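Local coordinates for protein DnaJ homolog dnj-2 (Caenorhabditis elegans, PDB 2QSA) that probably acts as an Hsp40-type co-chaperone of Hsp70 through this N-terminal J domain, one piece of a longer membrane protein of the DNAJC25 family, at residues L33-P46 / A58-L72. Residues are numbered along the deposited sequence; the frame is centred on the assembly and turned at random. Where two conformers were deposited one is given.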
loop_
_atom_site.group_PDB
_atom_site.type_symbol
_atom_site.label_atom_id
_atom_site.label_comp_id
_atom_site.label_asym_id
_atom_site.label_seq_id
_atom_site.Cartn_x
_atom_site.Cartn_y
_atom_site.Cartn_z
ATOM N N LEU A 33 -9.675 3.328 -7.299
ATOM C CA LEU A 33 -8.609 2.541 -6.636
ATOM C C LEU A 33 -8.350 1.268 -7.447
ATOM O O LEU A 33 -7.188 0.923 -7.709
ATOM C CB LEU A 33 -9.030 2.181 -5.207
ATOM C CG LEU A 33 -7.953 1.376 -4.455
ATOM C CD1 LEU A 33 -6.751 2.300 -4.088
ATOM C CD2 LEU A 33 -8.558 0.770 -3.210
ATOM N N ALA A 34 -9.421 0.589 -7.858
ATOM C CA ALA A 34 -9.237 -0.686 -8.581
ATOM C C ALA A 34 -8.556 -0.410 -9.948
ATOM O O ALA A 34 -7.668 -1.149 -10.398
ATOM C CB ALA A 34 -10.579 -1.405 -8.786
ATOM N N LYS A 35 -8.973 0.665 -10.614
ATOM C CA LYS A 35 -8.405 0.958 -11.932
ATOM C C LYS A 35 -6.891 1.233 -11.809
ATOM O O LYS A 35 -6.078 0.783 -12.637
ATOM C CB LYS A 35 -9.133 2.173 -12.520
ATOM C CG LYS A 35 -8.626 2.598 -13.897
ATOM C CD LYS A 35 -9.215 3.994 -14.263
ATOM C CE LYS A 35 -8.874 4.490 -15.670
ATOM N NZ LYS A 35 -9.260 3.605 -16.755
ATOM N N ALA A 36 -6.542 1.969 -10.754
ATOM C CA ALA A 36 -5.133 2.380 -10.477
ATOM C C ALA A 36 -4.287 1.129 -10.167
ATOM O O ALA A 36 -3.215 0.938 -10.751
ATOM C CB ALA A 36 -5.076 3.369 -9.332
ATOM N N TYR A 37 -4.816 0.266 -9.297
ATOM C CA TYR A 37 -4.147 -0.972 -8.953
ATOM C C TYR A 37 -3.926 -1.803 -10.200
ATOM O O TYR A 37 -2.817 -2.288 -10.440
ATOM C CB TYR A 37 -4.906 -1.784 -7.890
ATOM C CG TYR A 37 -4.445 -3.239 -7.899
ATOM C CD1 TYR A 37 -3.185 -3.586 -7.343
ATOM C CD2 TYR A 37 -5.230 -4.250 -8.490
ATOM C CE1 TYR A 37 -2.701 -4.901 -7.382
ATOM C CE2 TYR A 37 -4.785 -5.592 -8.498
ATOM C CZ TYR A 37 -3.510 -5.889 -7.969
ATOM O OH TYR A 37 -3.076 -7.163 -8.032
ATOM N N ARG A 38 -4.973 -2.012 -10.990
ATOM C CA ARG A 38 -4.859 -2.941 -12.133
ATOM C C ARG A 38 -3.804 -2.445 -13.142
ATOM O O ARG A 38 -3.024 -3.254 -13.651
ATOM C CB ARG A 38 -6.214 -3.183 -12.820
ATOM C CG ARG A 38 -7.202 -3.939 -11.908
ATOM C CD ARG A 38 -8.679 -3.802 -12.379
ATOM N NE ARG A 38 -8.870 -4.491 -13.669
ATOM C CZ ARG A 38 -9.096 -5.802 -13.803
ATOM N NH1 ARG A 38 -9.214 -6.623 -12.738
ATOM N NH2 ARG A 38 -9.194 -6.292 -15.034
ATOM N N ALA A 39 -3.762 -1.134 -13.374
ATOM C CA ALA A 39 -2.788 -0.541 -14.301
ATOM C C ALA A 39 -1.376 -0.697 -13.776
ATOM O O ALA A 39 -0.473 -1.056 -14.542
ATOM C CB ALA A 39 -3.107 0.932 -14.552
ATOM N N LEU A 40 -1.175 -0.402 -12.484
ATOM C CA LEU A 40 0.213 -0.446 -11.915
ATOM C C LEU A 40 0.677 -1.891 -11.745
ATOM O O LEU A 40 1.860 -2.182 -11.968
ATOM C CB LEU A 40 0.266 0.277 -10.586
ATOM C CG LEU A 40 0.234 1.792 -10.798
ATOM C CD1 LEU A 40 -0.060 2.564 -9.460
ATOM C CD2 LEU A 40 1.549 2.262 -11.489
ATOM N N ALA A 41 -0.242 -2.774 -11.348
ATOM C CA ALA A 41 0.057 -4.236 -11.280
ATOM C C ALA A 41 0.487 -4.769 -12.642
ATOM O O ALA A 41 1.484 -5.498 -12.732
ATOM C CB ALA A 41 -1.147 -5.028 -10.749
ATOM N N ARG A 42 -0.217 -4.361 -13.704
ATOM C CA ARG A 42 0.182 -4.747 -15.059
ATOM C C ARG A 42 1.565 -4.228 -15.382
ATOM O O ARG A 42 2.397 -4.957 -15.906
ATOM C CB ARG A 42 -0.798 -4.225 -16.104
ATOM C CG ARG A 42 -2.049 -5.054 -16.219
ATOM C CD ARG A 42 -2.806 -4.703 -17.507
ATOM N NE ARG A 42 -3.394 -3.356 -17.468
ATOM C CZ ARG A 42 -4.502 -3.031 -16.794
ATOM N NH1 ARG A 42 -5.142 -3.945 -16.068
ATOM N NH2 ARG A 42 -4.964 -1.787 -16.823
ATOM N N LYS A 43 1.809 -2.961 -15.058
ATOM C CA LYS A 43 3.109 -2.333 -15.349
ATOM C C LYS A 43 4.283 -3.041 -14.663
ATOM O O LYS A 43 5.368 -3.152 -15.235
ATOM C CB LYS A 43 3.063 -0.848 -14.948
ATOM C CG LYS A 43 4.399 -0.109 -15.136
ATOM C CD LYS A 43 4.317 1.336 -14.616
ATOM C CE LYS A 43 5.641 2.113 -14.926
ATOM N NZ LYS A 43 5.736 3.263 -14.001
ATOM N N HIS A 44 4.074 -3.476 -13.420
ATOM C CA HIS A 44 5.175 -4.032 -12.624
ATOM C C HIS A 44 5.161 -5.548 -12.581
ATOM O O HIS A 44 5.909 -6.152 -11.805
ATOM C CB HIS A 44 5.168 -3.414 -11.232
ATOM C CG HIS A 44 5.485 -1.954 -11.258
ATOM N ND1 HIS A 44 6.740 -1.474 -11.571
ATOM C CD2 HIS A 44 4.701 -0.864 -11.065
ATOM C CE1 HIS A 44 6.715 -0.151 -11.570
ATOM N NE2 HIS A 44 5.507 0.246 -11.227
ATOM N N HIS A 45 4.312 -6.171 -13.406
ATOM C CA HIS A 45 4.201 -7.626 -13.360
ATOM C C HIS A 45 5.500 -8.237 -13.913
ATOM O O HIS A 45 6.006 -7.782 -14.952
ATOM C CB HIS A 45 3.003 -8.143 -14.201
ATOM C CG HIS A 45 2.706 -9.587 -13.975
ATOM N ND1 HIS A 45 1.610 -10.021 -13.258
ATOM C CD2 HIS A 45 3.390 -10.700 -14.334
ATOM C CE1 HIS A 45 1.612 -11.341 -13.211
ATOM N NE2 HIS A 45 2.683 -11.776 -13.854
ATOM N N PRO A 46 6.057 -9.249 -13.232
ATOM C CA PRO A 46 7.296 -9.834 -13.782
ATOM C C PRO A 46 7.196 -10.511 -15.158
ATOM O O PRO A 46 8.234 -10.680 -15.801
ATOM C CB PRO A 46 7.691 -10.881 -12.742
ATOM C CG PRO A 46 6.388 -11.250 -12.057
ATOM C CD PRO A 46 5.655 -9.914 -11.968
ATOM N N ALA A 58 11.010 -6.648 -10.485
ATOM C CA ALA A 58 9.598 -6.349 -10.792
ATOM C C ALA A 58 8.712 -6.912 -9.681
ATOM O O ALA A 58 7.822 -6.190 -9.183
ATOM C CB ALA A 58 9.198 -6.929 -12.167
ATOM N N GLU A 59 8.974 -8.162 -9.265
ATOM C CA GLU A 59 8.218 -8.787 -8.145
ATOM C C GLU A 59 8.305 -7.965 -6.862
ATOM O O GLU A 59 7.303 -7.790 -6.147
ATOM C CB GLU A 59 8.666 -10.235 -7.889
ATOM C CG GLU A 59 8.251 -11.120 -9.011
ATOM C CD GLU A 59 8.734 -12.553 -8.892
ATOM O OE1 GLU A 59 8.838 -13.056 -7.748
ATOM O OE2 GLU A 59 8.998 -13.166 -9.961
ATOM N N GLU A 60 9.498 -7.453 -6.601
ATOM C CA GLU A 60 9.756 -6.592 -5.444
ATOM C C GLU A 60 8.800 -5.405 -5.470
ATOM O O GLU A 60 8.141 -5.101 -4.478
ATOM C CB GLU A 60 11.190 -6.053 -5.476
ATOM C CG GLU A 60 12.241 -6.928 -4.839
ATOM C CD GLU A 60 13.665 -6.390 -5.062
ATOM O OE1 GLU A 60 13.898 -5.150 -4.955
ATOM O OE2 GLU A 60 14.559 -7.220 -5.339
ATOM N N ARG A 61 8.701 -4.739 -6.614
ATOM C CA ARG A 61 7.818 -3.561 -6.641
ATOM C C ARG A 61 6.330 -3.987 -6.627
ATOM O O ARG A 61 5.464 -3.355 -5.972
ATOM C CB ARG A 61 8.103 -2.719 -7.873
ATOM C CG ARG A 61 7.329 -1.404 -7.937
ATOM C CD ARG A 61 7.647 -0.530 -6.676
ATOM N NE ARG A 61 6.883 0.714 -6.645
ATOM C CZ ARG A 61 6.721 1.408 -5.510
ATOM N NH1 ARG A 61 7.309 0.919 -4.383
ATOM N NH2 ARG A 61 6.016 2.545 -5.449
ATOM N N PHE A 62 6.049 -5.040 -7.377
ATOM C CA PHE A 62 4.685 -5.578 -7.449
ATOM C C PHE A 62 4.121 -5.833 -6.043
ATOM O O PHE A 62 2.925 -5.536 -5.770
ATOM C CB PHE A 62 4.677 -6.872 -8.273
ATOM C CG PHE A 62 3.277 -7.366 -8.606
ATOM C CD1 PHE A 62 2.724 -7.099 -9.841
ATOM C CD2 PHE A 62 2.514 -8.057 -7.663
ATOM C CE1 PHE A 62 1.406 -7.570 -10.182
ATOM C CE2 PHE A 62 1.205 -8.526 -7.964
ATOM C CZ PHE A 62 0.661 -8.279 -9.241
ATOM N N ARG A 63 4.965 -6.383 -5.153
ATOM C CA ARG A 63 4.556 -6.607 -3.764
ATOM C C ARG A 63 4.056 -5.340 -3.080
ATOM O O ARG A 63 3.078 -5.377 -2.343
ATOM C CB ARG A 63 5.701 -7.242 -2.949
ATOM C CG ARG A 63 5.861 -8.744 -3.244
ATOM C CD ARG A 63 6.772 -9.415 -2.201
ATOM N NE ARG A 63 8.197 -9.079 -2.371
ATOM C CZ ARG A 63 9.035 -9.733 -3.185
ATOM N NH1 ARG A 63 8.597 -10.731 -3.937
ATOM N NH2 ARG A 63 10.310 -9.360 -3.280
ATOM N N VAL A 64 4.737 -4.225 -3.315
ATOM C CA VAL A 64 4.263 -2.964 -2.707
ATOM C C VAL A 64 2.907 -2.527 -3.286
ATOM O O VAL A 64 2.022 -2.048 -2.540
ATOM C CB VAL A 64 5.328 -1.857 -2.845
ATOM C CG1 VAL A 64 4.887 -0.630 -2.025
ATOM C CG2 VAL A 64 6.707 -2.420 -2.344
ATOM N N ILE A 65 2.781 -2.595 -4.621
ATOM C CA ILE A 65 1.537 -2.263 -5.305
ATOM C C ILE A 65 0.382 -3.081 -4.692
ATOM O O ILE A 65 -0.665 -2.528 -4.350
ATOM C CB ILE A 65 1.665 -2.493 -6.824
ATOM C CG1 ILE A 65 2.650 -1.446 -7.388
ATOM C CG2 ILE A 65 0.306 -2.423 -7.487
ATOM C CD1 ILE A 65 3.471 -1.954 -8.571
ATOM N N ALA A 66 0.599 -4.385 -4.527
ATOM C CA ALA A 66 -0.449 -5.283 -4.006
ATOM C C ALA A 66 -0.752 -4.921 -2.543
ATOM O O ALA A 66 -1.935 -4.922 -2.153
ATOM C CB ALA A 66 -0.000 -6.702 -4.133
ATOM N N THR A 67 0.273 -4.647 -1.727
ATOM C CA THR A 67 0.046 -4.226 -0.333
ATOM C C THR A 67 -0.802 -2.940 -0.277
ATOM O O THR A 67 -1.731 -2.852 0.538
ATOM C CB THR A 67 1.363 -4.002 0.370
ATOM O OG1 THR A 67 1.992 -5.278 0.516
ATOM C CG2 THR A 67 1.154 -3.439 1.748
ATOM N N ALA A 68 -0.495 -1.972 -1.164
ATOM C CA ALA A 68 -1.260 -0.707 -1.155
ATOM C C ALA A 68 -2.715 -1.008 -1.475
ATOM O O ALA A 68 -3.611 -0.445 -0.864
ATOM C CB ALA A 68 -0.686 0.284 -2.177
ATOM N N TYR A 69 -2.950 -1.890 -2.435
ATOM C CA TYR A 69 -4.359 -2.141 -2.826
ATOM C C TYR A 69 -5.091 -2.877 -1.703
ATOM O O TYR A 69 -6.237 -2.545 -1.419
ATOM C CB TYR A 69 -4.390 -2.951 -4.108
ATOM C CG TYR A 69 -5.767 -3.151 -4.685
ATOM C CD1 TYR A 69 -6.626 -2.063 -4.914
ATOM C CD2 TYR A 69 -6.192 -4.414 -5.109
ATOM C CE1 TYR A 69 -7.898 -2.209 -5.507
ATOM C CE2 TYR A 69 -7.484 -4.573 -5.725
ATOM C CZ TYR A 69 -8.329 -3.459 -5.913
ATOM O OH TYR A 69 -9.575 -3.608 -6.506
ATOM N N GLU A 70 -4.430 -3.869 -1.094
ATOM C CA GLU A 70 -5.039 -4.624 0.008
ATOM C C GLU A 70 -5.385 -3.725 1.187
ATOM O O GLU A 70 -6.425 -3.899 1.813
ATOM C CB GLU A 70 -4.129 -5.774 0.423
ATOM C CG GLU A 70 -4.014 -6.834 -0.669
ATOM C CD GLU A 70 -2.848 -7.814 -0.475
ATOM O OE1 GLU A 70 -2.140 -7.696 0.557
ATOM O OE2 GLU A 70 -2.637 -8.706 -1.355
ATOM N N THR A 71 -4.517 -2.754 1.470
ATOM C CA THR A 71 -4.733 -1.827 2.580
ATOM C C THR A 71 -5.903 -0.897 2.295
ATOM O O THR A 71 -6.688 -0.610 3.208
ATOM C CB THR A 71 -3.468 -0.992 2.772
ATOM O OG1 THR A 71 -2.384 -1.906 3.096
ATOM C CG2 THR A 71 -3.646 0.086 3.875
ATOM N N LEU A 72 -6.020 -0.439 1.045
ATOM C CA LEU A 72 -6.995 0.609 0.759
ATOM C C LEU A 72 -8.348 0.052 0.314
ATOM O O LEU A 72 -9.360 0.754 0.411
ATOM C CB LEU A 72 -6.460 1.605 -0.259
ATOM C CG LEU A 72 -5.206 2.366 0.220
ATOM C CD1 LEU A 72 -4.654 3.224 -0.937
ATOM C CD2 LEU A 72 -5.579 3.205 1.440
#
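Tyr37 and Tyr69 each carry CG anti to the backbone N (chi1 -174° in Tyr69), which sends the two rings into the space between their helices, where they lie one over the other. They form an offset stack, centroids 4.2 Å apart and planes within 2° of parallel, while Tyr37 CB also sits over the Tyr69 face as a CH-pi contact. The far face of the Tyr37 ring is covered by Ala41 CB of its own helix, and the whole side chain fits as a knob into the hole made by Phe62, Ile65, Ala66 and Tyr69. At the edge of the Tyr69 ring, Leu33 CG lies 3.7 Å from Tyr69 CD1, and Tyr69 OH reaches Ala34 CB. With an alanine at Tyr69, Tyr37 would probably lose its stacking partner and a gap would open beside Leu33 and Ala34. The edge of Phe62 meets Ala41 O, with Phe62 CE1 3.3 Å from that oxygen. Farther along, Arg61 CG rests over the centre of the His44 ring, 3.7 Å from His44 ND1, while the Arg61 guanidinium, its plane at right angles to the ring, makes a salt bridge with Glu15. Pro46 closes this end, its CG 3.6 Å from Glu59 CG. No hydrogen bond joins the segments; packing pairs 33-43 and 58-72, on helices 30-43 and 52-73, at 170°, the antiparallel hairpin of the J domain, with the His-Pro-Asp motif, which includes His45 and Pro46, just after helix 30-43.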